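Local coordinates for TIR protein (Paracoccus denitrificans PD1222, PDB 3H16) that is a bacterial TIR-domain protein, built on the flavodoxin-like fold of parallel beta strands flanked by helices that the TIR family shares, at residues Pro19-Ile25 and Ser73-Ile78; Ser26-Lys32 and Tyr52-Arg58; Thr42-Ala48 and Val145-Met149; Asp61-Ile67 and Lys93-Leu98. One frame throughout, in Å; residues are numbered along the deposited sequence.

Contact 1: Pro19-Ile25 and Ser73-Ile78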
loop_
_atom_site.group_PDB
_atom_site.type_symbol
_atom_site.label_atom_id
_atom_site.label_comp_id
_atom_site.label_asym_id
_atom_site.label_seq_id
_atom_site.Cartn_x
_atom_site.Cartn_y
_atom_site.Cartn_z
ATOM N N PRO B 19 -7.023 10.611 19.275
ATOM C CA PRO B 19 -8.193 11.003 18.481
ATOM C C PRO B 19 -9.412 10.207 18.927
ATOM O O PRO B 19 -9.340 8.994 19.106
ATOM C CB PRO B 19 -7.777 10.660 17.050
ATOM C CG PRO B 19 -6.280 10.755 17.092
ATOM C CD PRO B 19 -5.965 10.076 18.399
ATOM N N PRO B 20 -10.548 10.886 19.120
ATOM C CA PRO B 20 -11.774 10.210 19.549
ATOM C C PRO B 20 -12.398 9.328 18.463
ATOM O O PRO B 20 -13.250 8.485 18.754
ATOM C CB PRO B 20 -12.676 11.367 19.966
ATOM C CG PRO B 20 -12.238 12.466 19.066
ATOM C CD PRO B 20 -10.738 12.345 19.075
ATOM N N HIS B 21 -11.978 9.528 17.216
ATOM C CA HIS B 21 -12.486 8.735 16.098
ATOM C C HIS B 21 -11.321 8.070 15.375
ATOM O O HIS B 21 -10.213 8.609 15.341
ATOM C CB HIS B 21 -13.251 9.610 15.098
ATOM C CG HIS B 21 -14.454 10.285 15.675
ATOM N ND1 HIS B 21 -14.416 11.565 16.188
ATOM C CD2 HIS B 21 -15.731 9.859 15.819
ATOM C CE1 HIS B 21 -15.618 11.898 16.620
ATOM N NE2 HIS B 21 -16.434 10.880 16.406
ATOM N N ASP B 22 -11.565 6.897 14.807
ATOM C CA ASP B 22 -10.508 6.216 14.085
ATOM C C ASP B 22 -10.569 6.658 12.633
ATOM O O ASP B 22 -9.547 6.980 12.016
ATOM C CB ASP B 22 -10.683 4.694 14.138
ATOM C CG ASP B 22 -10.360 4.093 15.508
ATOM O OD1 ASP B 22 -9.225 4.266 16.008
ATOM O OD2 ASP B 22 -11.248 3.423 16.075
ATOM N N ILE B 23 -11.789 6.716 12.111
ATOM C CA ILE B 23 -12.008 7.036 10.716
ATOM C C ILE B 23 -13.225 7.885 10.421
ATOM O O ILE B 23 -14.307 7.656 10.977
ATOM C CB ILE B 23 -12.200 5.734 9.910
ATOM C CG1 ILE B 23 -10.977 4.830 10.075
ATOM C CG2 ILE B 23 -12.476 6.050 8.444
ATOM C CD1 ILE B 23 -11.095 3.514 9.360
ATOM N N PHE B 24 -13.053 8.865 9.537
ATOM C CA PHE B 24 -14.181 9.675 9.092
ATOM C C PHE B 24 -14.271 9.356 7.606
ATOM O O PHE B 24 -13.247 9.135 6.970
ATOM C CB PHE B 24 -13.952 11.172 9.320
ATOM C CG PHE B 24 -12.916 11.787 8.431
ATOM C CD1 PHE B 24 -11.587 11.846 8.827
ATOM C CD2 PHE B 24 -13.285 12.396 7.236
ATOM C CE1 PHE B 24 -10.636 12.518 8.059
ATOM C CE2 PHE B 24 -12.340 13.072 6.456
ATOM C CZ PHE B 24 -11.011 13.136 6.870
ATOM N N ILE B 25 -15.483 9.295 7.062
ATOM C CA ILE B 25 -15.668 8.968 5.643
ATOM C C ILE B 25 -16.216 10.109 4.774
ATOM O O ILE B 25 -17.426 10.358 4.757
ATOM C CB ILE B 25 -16.623 7.769 5.469
ATOM C CG1 ILE B 25 -16.192 6.616 6.365
ATOM C CG2 ILE B 25 -16.630 7.323 4.020
ATOM C CD1 ILE B 25 -17.081 5.400 6.260
ATOM N N SER B 73 -10.062 15.268 14.500
ATOM C CA SER B 73 -10.563 14.385 15.553
ATOM C C SER B 73 -10.461 12.903 15.185
ATOM O O SER B 73 -10.836 12.040 15.976
ATOM C CB SER B 73 -12.027 14.712 15.852
ATOM O OG SER B 73 -12.237 16.110 15.896
ATOM N N SER B 74 -9.964 12.608 13.988
ATOM C CA SER B 74 -9.844 11.227 13.541
ATOM C C SER B 74 -8.400 10.876 13.272
ATOM O O SER B 74 -7.558 11.756 13.098
ATOM C CB SER B 74 -10.649 11.003 12.258
ATOM O OG SER B 74 -11.974 11.494 12.377
ATOM N N ARG B 75 -8.124 9.580 13.232
ATOM C CA ARG B 75 -6.782 9.086 12.974
ATOM C C ARG B 75 -6.546 9.058 11.472
ATOM O O ARG B 75 -5.519 9.518 10.982
ATOM C CB ARG B 75 -6.638 7.683 13.561
ATOM C CG ARG B 75 -6.865 7.657 15.063
ATOM C CD ARG B 75 -6.943 6.247 15.604
ATOM N NE ARG B 75 -5.733 5.489 15.327
ATOM C CZ ARG B 75 -5.537 4.243 15.728
ATOM N NH1 ARG B 75 -6.476 3.621 16.429
ATOM N NH2 ARG B 75 -4.409 3.619 15.425
ATOM N N PHE B 76 -7.510 8.505 10.747
ATOM C CA PHE B 76 -7.426 8.426 9.298
ATOM C C PHE B 76 -8.757 8.867 8.709
ATOM O O PHE B 76 -9.784 8.910 9.396
ATOM C CB PHE B 76 -7.125 6.993 8.835
ATOM C CG PHE B 76 -5.799 6.465 9.296
ATOM C CD1 PHE B 76 -4.607 6.982 8.782
ATOM C CD2 PHE B 76 -5.734 5.442 10.246
ATOM C CE1 PHE B 76 -3.359 6.486 9.206
ATOM C CE2 PHE B 76 -4.500 4.939 10.679
ATOM C CZ PHE B 76 -3.309 5.463 10.158
ATOM N N GLY B 77 -8.727 9.204 7.430
ATOM C CA GLY B 77 -9.934 9.606 6.753
ATOM C C GLY B 77 -10.018 8.773 5.502
ATOM O O GLY B 77 -8.996 8.309 4.994
ATOM N N ILE B 78 -11.237 8.564 5.024
ATOM C CA ILE B 78 -11.497 7.799 3.806
ATOM C C ILE B 78 -12.281 8.730 2.894
ATOM O O ILE B 78 -13.117 9.510 3.362
ATOM C CB ILE B 78 -12.410 6.550 4.071
ATOM C CG1 ILE B 78 -11.646 5.452 4.798
ATOM C CG2 ILE B 78 -12.946 5.993 2.758
ATOM C CD1 ILE B 78 -12.543 4.285 5.181
#
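This is a parallel strand pairing in the middle of the sheet, between the start of strand 21-28 and the start of strand 74-81. The axes of segments 23-25 and 76-78 approach to 4.7 Å at 22°. Phe76 N donates a hydrogen bond to Asp22 O at 2.8 Å. Phe24 N then hydrogen-bonds to Phe76 O at 3.3 Å, and Ile78 N to Phe24 O at 2.9 Å. His21 N hydrogen-bonds to Ser73 O at 3.0 Å near the mouth of the pair. There a salt bridge joins Asp22 OD1 to Arg75 NH1 at 2.9 Å. One face carries Ile23, Ile25 and Ile78, with Ile23 CG2 3.7 Å from Ile78 CD1. Helices 32-45 and 141-153 cover it. On the other face the Phe24 ring lies over Gly77 CA, a CH-pi contact 3.6 Å from the ring centroid. A CB on Gly77 would clash with this ring. Helix 63-73 packs on Phe24. Two inner parallel strands with helices on both faces are typical of the flavodoxin-like TIR fold, strand order 2-1-3-4-5.

Contact 2: Ser26-Lys32 and Tyr52-Arg58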
loop_
_atom_site.group_PDB
_atom_site.type_symbol
_atom_site.label_atom_id
_atom_site.label_comp_id
_atom_site.label_asym_id
_atom_site.label_seq_id
_atom_site.Cartn_x
_atom_site.Cartn_y
_atom_site.Cartn_z
ATOM N N SER B 26 -15.327 10.792 4.056
ATOM C CA SER B 26 -15.721 11.885 3.164
ATOM C C SER B 26 -16.433 11.260 1.957
ATOM O O SER B 26 -15.950 10.279 1.380
ATOM C CB SER B 26 -14.486 12.656 2.699
ATOM O OG SER B 26 -14.843 13.751 1.876
ATOM N N HIS B 27 -17.569 11.826 1.566
ATOM C CA HIS B 27 -18.334 11.273 0.459
ATOM C C HIS B 27 -19.380 12.261 -0.038
ATOM O O HIS B 27 -19.774 13.183 0.686
ATOM C CB HIS B 27 -19.074 10.022 0.929
ATOM C CG HIS B 27 -20.122 10.306 1.967
ATOM N ND1 HIS B 27 -19.814 10.559 3.287
ATOM C CD2 HIS B 27 -21.464 10.451 1.861
ATOM C CE1 HIS B 27 -20.921 10.847 3.948
ATOM N NE2 HIS B 27 -21.936 10.788 3.105
ATOM N N ALA B 28 -19.844 12.041 -1.266
ATOM C CA ALA B 28 -20.883 12.872 -1.877
ATOM C C ALA B 28 -22.220 12.404 -1.284
ATOM O O ALA B 28 -22.476 11.200 -1.200
ATOM C CB ALA B 28 -20.872 12.684 -3.403
ATOM N N TRP B 29 -23.076 13.339 -0.882
ATOM C CA TRP B 29 -24.343 12.963 -0.258
ATOM C C TRP B 29 -25.076 11.808 -0.936
ATOM O O TRP B 29 -25.629 10.931 -0.268
ATOM C CB TRP B 29 -25.280 14.173 -0.138
ATOM C CG TRP B 29 -25.991 14.554 -1.392
ATOM C CD1 TRP B 29 -25.618 15.514 -2.292
ATOM C CD2 TRP B 29 -27.222 14.004 -1.877
ATOM N NE1 TRP B 29 -26.543 15.598 -3.304
ATOM C CE2 TRP B 29 -27.539 14.684 -3.077
ATOM C CE3 TRP B 29 -28.092 13.005 -1.415
ATOM C CZ2 TRP B 29 -28.688 14.396 -3.820
ATOM C CZ3 TRP B 29 -29.237 12.718 -2.157
ATOM C CH2 TRP B 29 -29.521 13.413 -3.345
ATOM N N GLU B 30 -25.074 11.801 -2.259
ATOM C CA GLU B 30 -25.745 10.752 -3.008
ATOM C C GLU B 30 -25.260 9.347 -2.650
ATOM O O GLU B 30 -25.993 8.381 -2.818
ATOM C CB GLU B 30 -25.566 11.000 -4.510
ATOM C CG GLU B 30 -26.068 12.371 -4.965
ATOM C CD GLU B 30 -24.958 13.401 -5.092
ATOM O OE1 GLU B 30 -24.090 13.482 -4.198
ATOM O OE2 GLU B 30 -24.959 14.145 -6.093
ATOM N N ASP B 31 -24.031 9.226 -2.156
ATOM C CA ASP B 31 -23.502 7.913 -1.802
ATOM C C ASP B 31 -23.686 7.529 -0.342
ATOM O O ASP B 31 -23.326 6.420 0.042
ATOM C CB ASP B 31 -22.012 7.803 -2.151
ATOM C CG ASP B 31 -21.763 7.842 -3.642
ATOM O OD1 ASP B 31 -22.513 7.181 -4.397
ATOM O OD2 ASP B 31 -20.810 8.524 -4.068
ATOM N N LYS B 32 -24.238 8.429 0.471
ATOM C CA LYS B 32 -24.444 8.122 1.887
ATOM C C LYS B 32 -25.414 6.970 2.076
ATOM O O LYS B 32 -25.084 5.953 2.690
ATOM C CB LYS B 32 -24.983 9.328 2.661
ATOM C CG LYS B 32 -25.359 8.969 4.101
ATOM C CD LYS B 32 -25.979 10.124 4.872
ATOM C CE LYS B 32 -24.926 11.020 5.508
ATOM N NZ LYS B 32 -25.526 12.070 6.382
ATOM N N TYR B 52 -19.347 9.852 9.958
ATOM C CA TYR B 52 -19.450 10.326 8.581
ATOM C C TYR B 52 -20.728 11.125 8.313
ATOM O O TYR B 52 -20.879 11.712 7.244
ATOM C CB TYR B 52 -19.439 9.135 7.627
ATOM C CG TYR B 52 -20.608 8.205 7.850
ATOM C CD1 TYR B 52 -20.593 7.285 8.897
ATOM C CD2 TYR B 52 -21.747 8.276 7.046
ATOM C CE1 TYR B 52 -21.682 6.454 9.145
ATOM C CE2 TYR B 52 -22.848 7.447 7.283
ATOM C CZ TYR B 52 -22.805 6.537 8.337
ATOM O OH TYR B 52 -23.877 5.707 8.591
ATOM N N ASP B 53 -21.651 11.143 9.266
ATOM C CA ASP B 53 -22.895 11.858 9.065
ATOM C C ASP B 53 -22.711 13.335 8.704
ATOM O O ASP B 53 -23.425 13.859 7.848
ATOM C CB ASP B 53 -23.775 11.732 10.298
ATOM C CG ASP B 53 -25.164 12.262 10.060
ATOM O OD1 ASP B 53 -25.845 11.736 9.154
ATOM O OD2 ASP B 53 -25.572 13.209 10.772
ATOM N N ASP B 54 -21.758 14.005 9.350
ATOM C CA ASP B 54 -21.500 15.414 9.071
ATOM C C ASP B 54 -20.382 15.553 8.059
ATOM O O ASP B 54 -19.587 16.497 8.119
ATOM C CB ASP B 54 -21.111 16.168 10.350
ATOM C CG ASP B 54 -22.318 16.596 11.180
ATOM O OD1 ASP B 54 -22.114 17.349 12.153
ATOM O OD2 ASP B 54 -23.464 16.189 10.872
ATOM N N PHE B 55 -20.319 14.609 7.130
ATOM C CA PHE B 55 -19.284 14.627 6.116
ATOM C C PHE B 55 -19.816 14.404 4.708
ATOM O O PHE B 55 -19.043 14.118 3.786
ATOM C CB PHE B 55 -18.216 13.592 6.455
ATOM C CG PHE B 55 -17.414 13.940 7.675
ATOM C CD1 PHE B 55 -16.391 14.882 7.606
ATOM C CD2 PHE B 55 -17.694 13.345 8.904
ATOM C CE1 PHE B 55 -15.659 15.229 8.740
ATOM C CE2 PHE B 55 -16.965 13.690 10.053
ATOM C CZ PHE B 55 -15.949 14.631 9.966
ATOM N N SER B 56 -21.131 14.536 4.544
ATOM C CA SER B 56 -21.751 14.397 3.228
ATOM C C SER B 56 -21.437 15.698 2.503
ATOM O O SER B 56 -21.474 16.770 3.103
ATOM C CB SER B 56 -23.258 14.244 3.351
ATOM O OG SER B 56 -23.574 13.204 4.248
ATOM N N LEU B 57 -21.126 15.614 1.218
ATOM C CA LEU B 57 -20.798 16.813 0.474
ATOM C C LEU B 57 -21.811 17.176 -0.615
ATOM O O LEU B 57 -22.465 16.306 -1.208
ATOM C CB LEU B 57 -19.396 16.658 -0.111
ATOM C CG LEU B 57 -18.332 16.440 0.980
ATOM C CD1 LEU B 57 -17.025 15.987 0.356
ATOM C CD2 LEU B 57 -18.133 17.725 1.775
ATOM N N ARG B 58 -21.933 18.481 -0.855
ATOM C CA ARG B 58 -22.832 19.044 -1.860
ATOM C C ARG B 58 -22.061 20.110 -2.647
ATOM O O ARG B 58 -21.151 20.744 -2.107
ATOM C CB ARG B 58 -24.049 19.661 -1.173
ATOM C CG ARG B 58 -24.775 18.678 -0.265
ATOM C CD ARG B 58 -25.929 19.330 0.474
ATOM N NE ARG B 58 -25.488 20.419 1.336
ATOM C CZ ARG B 58 -26.311 21.166 2.065
ATOM N NH1 ARG B 58 -27.620 20.939 2.035
ATOM N NH2 ARG B 58 -25.828 22.139 2.827
HETATM O O HOH W 1 -16.343 15.040 3.443
#
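The C-terminal ends of strands 21-28 and 50-57 meet here, within one beta-alpha-beta unit. Two backbone hydrogen bonds hold them: Leu57 N to His27 O at 2.8 Å and Trp29 N to Leu57 O at 3.0 Å. His27 takes a p rotamer at chi1. This swings its imidazole over the neighbouring strand, so that Ser56 CA sits over the ring face, 3.9 Å from the centroid, in a CH-pi contact. The ring is also fixed by its own ND1, which is hydrogen-bonded to Ile25 O. Tyr52 is also p at chi1, and its ring turns its edge to His27 CE1 and Lys32 CG. Phe55, with chi1 m, leads its ring away from Ser26-Lys32, to meet Phe24 further back on strand 21-28 and Trp51 edge-to-face, with a cation-pi contact to Lys69. Leu57, m then t, puts CD1 3.5 Å from Ser26 OG, next to Leu63 of helix 63-73. Ser26, with chi1 t, is also bridged to the other strand by a water, 2.5 Å from Ser26 OG and 2.9 Å from Phe55 O. Lys32 is extended through chi2 and then bends at chi3 (m). Its NZ reaches Asp53 OD1 at 2.8 Å, a salt bridge, and Asp53 O at 3.1 Å. The chemistry is therefore mixed. Backbone bonds set the strand register, while a charge pair ties the start of helix 32-45 to the irregular part of strand 50-57.

Contact 3: Thr42-Ala48 and Val145-Met149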
loop_
_atom_site.group_PDB
_atom_site.type_symbol
_atom_site.label_atom_id
_atom_site.label_comp_id
_atom_site.label_asym_id
_atom_site.label_seq_id
_atom_site.Cartn_x
_atom_site.Cartn_y
_atom_site.Cartn_z
ATOM N N THR B 42 -20.088 -2.219 8.353
ATOM C CA THR B 42 -19.041 -3.232 8.244
ATOM C C THR B 42 -17.776 -2.864 9.005
ATOM O O THR B 42 -17.182 -3.716 9.662
ATOM C CB THR B 42 -18.676 -3.479 6.789
ATOM O OG1 THR B 42 -19.865 -3.798 6.063
ATOM C CG2 THR B 42 -17.692 -4.632 6.675
ATOM N N LEU B 43 -17.358 -1.608 8.909
ATOM C CA LEU B 43 -16.175 -1.149 9.617
ATOM C C LEU B 43 -16.363 -1.192 11.137
ATOM O O LEU B 43 -15.478 -1.654 11.863
ATOM C CB LEU B 43 -15.830 0.273 9.186
ATOM C CG LEU B 43 -14.858 0.481 8.025
ATOM C CD1 LEU B 43 -14.812 1.970 7.677
ATOM C CD2 LEU B 43 -13.475 -0.016 8.414
ATOM N N ARG B 44 -17.503 -0.710 11.627
ATOM C CA ARG B 44 -17.764 -0.720 13.070
ATOM C C ARG B 44 -17.849 -2.151 13.596
ATOM O O ARG B 44 -17.353 -2.454 14.681
ATOM C CB ARG B 44 -19.059 0.027 13.390
ATOM C CG ARG B 44 -18.989 1.502 13.097
ATOM C CD ARG B 44 -20.272 2.203 13.470
ATOM N NE ARG B 44 -20.313 3.550 12.913
ATOM C CZ ARG B 44 -21.355 4.370 13.008
ATOM N NH1 ARG B 44 -22.453 3.983 13.647
ATOM N NH2 ARG B 44 -21.304 5.572 12.453
ATOM N N ALA B 45 -18.483 -3.023 12.818
ATOM C CA ALA B 45 -18.613 -4.427 13.183
ATOM C C ALA B 45 -17.227 -5.023 13.341
ATOM O O ALA B 45 -17.047 -5.984 14.087
ATOM C CB ALA B 45 -19.376 -5.186 12.107
ATOM N N ALA B 46 -16.248 -4.460 12.639
ATOM C CA ALA B 46 -14.887 -4.967 12.720
ATOM C C ALA B 46 -14.092 -4.278 13.822
ATOM O O ALA B 46 -12.910 -4.567 14.023
ATOM C CB ALA B 46 -14.176 -4.809 11.385
ATOM N N GLY B 47 -14.735 -3.358 14.532
ATOM C CA GLY B 47 -14.048 -2.698 15.626
ATOM C C GLY B 47 -13.578 -1.277 15.410
ATOM O O GLY B 47 -12.943 -0.702 16.290
ATOM N N ALA B 48 -13.869 -0.692 14.255
ATOM C CA ALA B 48 -13.439 0.679 14.030
ATOM C C ALA B 48 -14.492 1.645 14.551
ATOM O O ALA B 48 -15.684 1.345 14.555
ATOM C CB ALA B 48 -13.184 0.922 12.542
ATOM N N VAL B 145 -12.294 -3.610 4.211
ATOM C CA VAL B 145 -12.393 -3.343 5.634
ATOM C C VAL B 145 -11.254 -4.041 6.392
ATOM O O VAL B 145 -10.717 -3.489 7.360
ATOM C CB VAL B 145 -13.758 -3.788 6.187
ATOM C CG1 VAL B 145 -13.728 -3.792 7.704
ATOM C CG2 VAL B 145 -14.844 -2.838 5.692
ATOM N N ALA B 146 -10.879 -5.241 5.952
ATOM C CA ALA B 146 -9.774 -5.942 6.606
ATOM C C ALA B 146 -8.501 -5.103 6.429
ATOM O O ALA B 146 -7.724 -4.951 7.371
ATOM C CB ALA B 146 -9.584 -7.325 6.011
ATOM N N ASP B 147 -8.293 -4.554 5.230
ATOM C CA ASP B 147 -7.124 -3.715 4.972
ATOM C C ASP B 147 -7.141 -2.460 5.851
ATOM O O ASP B 147 -6.109 -2.059 6.393
ATOM C CB ASP B 147 -7.064 -3.290 3.498
ATOM C CG ASP B 147 -6.836 -4.468 2.554
ATOM O OD1 ASP B 147 -6.009 -5.345 2.892
ATOM O OD2 ASP B 147 -7.473 -4.508 1.474
ATOM N N LEU B 148 -8.315 -1.842 5.989
ATOM C CA LEU B 148 -8.450 -0.639 6.793
ATOM C C LEU B 148 -8.185 -0.905 8.275
ATOM O O LEU B 148 -7.579 -0.079 8.959
ATOM C CB LEU B 148 -9.839 -0.034 6.601
ATOM C CG LEU B 148 -10.110 0.482 5.186
ATOM C CD1 LEU B 148 -11.577 0.782 5.032
ATOM C CD2 LEU B 148 -9.279 1.720 4.911
ATOM N N MET B 149 -8.637 -2.053 8.770
ATOM C CA MET B 149 -8.412 -2.413 10.165
ATOM C C MET B 149 -6.924 -2.670 10.357
ATOM O O MET B 149 -6.361 -2.370 11.407
ATOM C CB MET B 149 -9.206 -3.664 10.547
ATOM C CG MET B 149 -10.708 -3.461 10.594
ATOM S SD MET B 149 -11.200 -2.026 11.592
ATOM C CE MET B 149 -10.773 -2.585 13.221
#
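Helix 32-45 and helix 141-153 lie on the same face of the sheet, and here the end of the first packs against the second. Val145 is the central bump. Its CG1 fits between Leu43 CD2 at 3.9 Å and Ala46 CB at 3.8 Å, while its CG2 touches Thr42 CG2 at 3.5 Å. Leu43 CD2 in turn reaches Leu148 CD1 at 4.0 Å, on the side of the contact facing the sheet. Met149 fills the next hollow. The small side chains of Ala46 and Ala48 make its walls: Ala46 CB is 3.8 Å from Met149 CG, and Ala48 CB is 3.7 Å from Met149 SD. Its chi angles are all m, so the chain folds up and brings CE to 3.0 Å from Ala46 O. The chain makes this hollow as it leaves the helix. Gly47 has a positive phi, with Gly47 N bonded to Arg44 O and Ala48 N to Leu43 O. That is a Schellman motif ending a helix of the alpha/beta TIR fold.

Contact 4: Asp61-Ile67 and Lys93-Leu98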
loop_
_atom_site.group_PDB
_atom_site.type_symbol
_atom_site.label_atom_id
_atom_site.label_comp_id
_atom_site.label_asym_id
_atom_site.label_seq_id
_atom_site.Cartn_x
_atom_site.Cartn_y
_atom_site.Cartn_z
ATOM N N ASP B 61 -19.886 23.178 -1.182
ATOM C CA ASP B 61 -19.282 22.881 0.112
ATOM C C ASP B 61 -17.771 22.918 -0.006
ATOM O O ASP B 61 -17.222 22.757 -1.100
ATOM C CB ASP B 61 -19.690 21.497 0.616
ATOM C CG ASP B 61 -21.099 21.462 1.143
ATOM O OD1 ASP B 61 -21.474 22.389 1.893
ATOM O OD2 ASP B 61 -21.827 20.503 0.819
ATOM N N SER B 62 -17.103 23.120 1.124
ATOM C CA SER B 62 -15.652 23.177 1.141
ATOM C C SER B 62 -15.011 21.850 1.525
ATOM O O SER B 62 -14.872 21.546 2.715
ATOM C CB SER B 62 -15.170 24.252 2.116
ATOM O OG SER B 62 -13.760 24.175 2.305
ATOM N N LEU B 63 -14.618 21.062 0.526
ATOM C CA LEU B 63 -13.956 19.794 0.799
ATOM C C LEU B 63 -12.790 20.129 1.724
ATOM O O LEU B 63 -12.506 19.406 2.682
ATOM C CB LEU B 63 -13.432 19.183 -0.500
ATOM C CG LEU B 63 -12.636 17.879 -0.386
ATOM C CD1 LEU B 63 -13.460 16.825 0.357
ATOM C CD2 LEU B 63 -12.262 17.393 -1.788
ATOM N N ARG B 64 -12.138 21.253 1.429
ATOM C CA ARG B 64 -11.007 21.749 2.206
ATOM C C ARG B 64 -11.258 21.664 3.714
ATOM O O ARG B 64 -10.641 20.860 4.409
ATOM C CB ARG B 64 -10.719 23.209 1.823
ATOM C CG ARG B 64 -9.442 23.429 1.031
ATOM C CD ARG B 64 -8.222 23.010 1.839
ATOM N NE ARG B 64 -6.977 23.154 1.088
ATOM C CZ ARG B 64 -5.785 22.763 1.533
ATOM N NH1 ARG B 64 -5.671 22.201 2.730
ATOM N NH2 ARG B 64 -4.704 22.935 0.781
ATOM N N ARG B 65 -12.174 22.495 4.205
ATOM C CA ARG B 65 -12.496 22.550 5.627
ATOM C C ARG B 65 -13.024 21.242 6.172
ATOM O O ARG B 65 -12.732 20.880 7.312
ATOM C CB ARG B 65 -13.518 23.661 5.907
ATOM C CG ARG B 65 -13.010 25.065 5.608
ATOM C CD ARG B 65 -14.002 26.133 6.043
ATOM N NE ARG B 65 -13.530 27.472 5.698
ATOM C CZ ARG B 65 -13.429 27.933 4.454
ATOM N NH1 ARG B 65 -13.769 27.169 3.427
ATOM N NH2 ARG B 65 -12.977 29.160 4.237
ATOM N N SER B 66 -13.809 20.537 5.365
ATOM C CA SER B 66 -14.369 19.264 5.793
ATOM C C SER B 66 -13.258 18.285 6.159
ATOM O O SER B 66 -13.362 17.560 7.154
ATOM C CB SER B 66 -15.238 18.662 4.685
ATOM O OG SER B 66 -15.800 17.423 5.098
ATOM N N ILE B 67 -12.201 18.268 5.350
ATOM C CA ILE B 67 -11.071 17.379 5.576
ATOM C C ILE B 67 -10.320 17.775 6.841
ATOM O O ILE B 67 -9.950 16.914 7.640
ATOM C CB ILE B 67 -10.101 17.390 4.367
ATOM C CG1 ILE B 67 -10.785 16.777 3.145
ATOM C CG2 ILE B 67 -8.856 16.580 4.674
ATOM C CD1 ILE B 67 -11.070 15.298 3.275
ATOM N N LYS B 93 -7.712 23.765 -6.121
ATOM C CA LYS B 93 -7.316 24.201 -4.790
ATOM C C LYS B 93 -8.129 23.504 -3.687
ATOM O O LYS B 93 -7.745 23.515 -2.515
ATOM C CB LYS B 93 -7.480 25.723 -4.688
ATOM C CG LYS B 93 -6.723 26.370 -3.538
ATOM C CD LYS B 93 -6.843 27.895 -3.571
ATOM C CE LYS B 93 -6.201 28.489 -4.821
ATOM N NZ LYS B 93 -6.349 29.972 -4.871
ATOM N N GLU B 94 -9.243 22.889 -4.061
ATOM C CA GLU B 94 -10.084 22.213 -3.085
ATOM C C GLU B 94 -9.650 20.754 -2.936
ATOM O O GLU B 94 -9.905 20.118 -1.914
ATOM C CB GLU B 94 -11.547 22.287 -3.528
ATOM C CG GLU B 94 -12.553 22.157 -2.402
ATOM C CD GLU B 94 -12.558 23.368 -1.490
ATOM O OE1 GLU B 94 -13.267 23.338 -0.462
ATOM O OE2 GLU B 94 -11.857 24.352 -1.803
ATOM N N LEU B 95 -8.990 20.233 -3.966
ATOM C CA LEU B 95 -8.523 18.859 -3.962
ATOM C C LEU B 95 -7.168 18.706 -3.294
ATOM O O LEU B 95 -6.897 17.679 -2.679
ATOM C CB LEU B 95 -8.439 18.336 -5.395
ATOM C CG LEU B 95 -9.801 18.207 -6.079
ATOM C CD1 LEU B 95 -9.662 17.498 -7.417
ATOM C CD2 LEU B 95 -10.744 17.422 -5.154
ATOM N N ASP B 96 -6.331 19.736 -3.403
ATOM C CA ASP B 96 -4.973 19.726 -2.849
ATOM C C ASP B 96 -4.749 19.135 -1.451
ATOM O O ASP B 96 -3.744 18.460 -1.218
ATOM C CB ASP B 96 -4.370 21.141 -2.890
ATOM C CG ASP B 96 -4.098 21.631 -4.316
ATOM O OD1 ASP B 96 -3.884 20.787 -5.217
ATOM O OD2 ASP B 96 -4.080 22.865 -4.527
ATOM N N GLY B 97 -5.660 19.389 -0.518
ATOM C CA GLY B 97 -5.479 18.857 0.821
ATOM C C GLY B 97 -5.649 17.349 0.894
ATOM O O GLY B 97 -5.087 16.685 1.767
ATOM N N LEU B 98 -6.420 16.814 -0.047
ATOM C CA LEU B 98 -6.729 15.393 -0.121
ATOM C C LEU B 98 -5.538 14.493 -0.440
ATOM O O LEU B 98 -5.693 13.279 -0.574
ATOM C CB LEU B 98 -7.818 15.187 -1.173
ATOM C CG LEU B 98 -8.845 14.076 -0.976
ATOM C CD1 LEU B 98 -9.529 14.221 0.381
ATOM C CD2 LEU B 98 -9.872 14.158 -2.093
#
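In this TIR domain of flavodoxin-like fold, the first turn of helix 63-73 packs beside segment 93-98, on the face of the sheet away from helices 32-45 and 141-153. Glu94, Arg64 and Leu63 lose the most surface. Glu94 reaches across with its carboxylate to the start of the helix. Its OE1 accepts from Ser62 OG at 2.9 Å and from Arg64 N at 3.0 Å, although the exact place of this oxygen is less sure. Ser62 is itself the N-cap residue. Glu94 thus adds an acceptor from a distant segment at the N-terminus of the helix, where backbone NH groups point outward. Arg64 runs the other way, along the outside of segment 93-98. Its guanidinium lays one face over Gly97 CA, with Arg64 NH1 at 3.9 Å from that atom. A CB on Gly97 would clash with NH1. Leu63 is the buried partner. Its CB packs on Glu94 CG at 3.6 Å, and its CD2 lies 3.7 Å from Leu95 CD2 and 4.0 Å from Leu98 CD2. Ile67, one turn on, continues this apolar seam toward the sheet, with Ile67 CD1 3.5 Å from Leu98 CD1. Trp90 touches both Leu63 and Leu95. At the cap itself, Ser62 OG accepts from Arg65 N at 3.0 Å, with a nearly straight angle of 174°.

Contacts 1 and 2 share strand 21-28, pairing it with a different neighbour each time. Ser26 N and Ile78 O, 2.6 Å apart, probably hydrogen-bond between them. Contact 1 combines backbone bonds with buried apolar faces and a salt bridge at its edge; contact 2 has fewer backbone bonds, a bridging water and a Lys32-Asp53 salt bridge. Contact 3 is a largely buried helix pair, apolar throughout, under the isoleucine face of contact 1: Ile78 CD1 meets Leu148 CD1 at 3.6 Å. Contact 4 lies beyond the sheet, its centre about 25 Å from that of contact 3, and mixes exposed polar groups with a buried leucine seam. Leu63 CD1 links it to contact 2, 3.7 Å from Leu57 CD1.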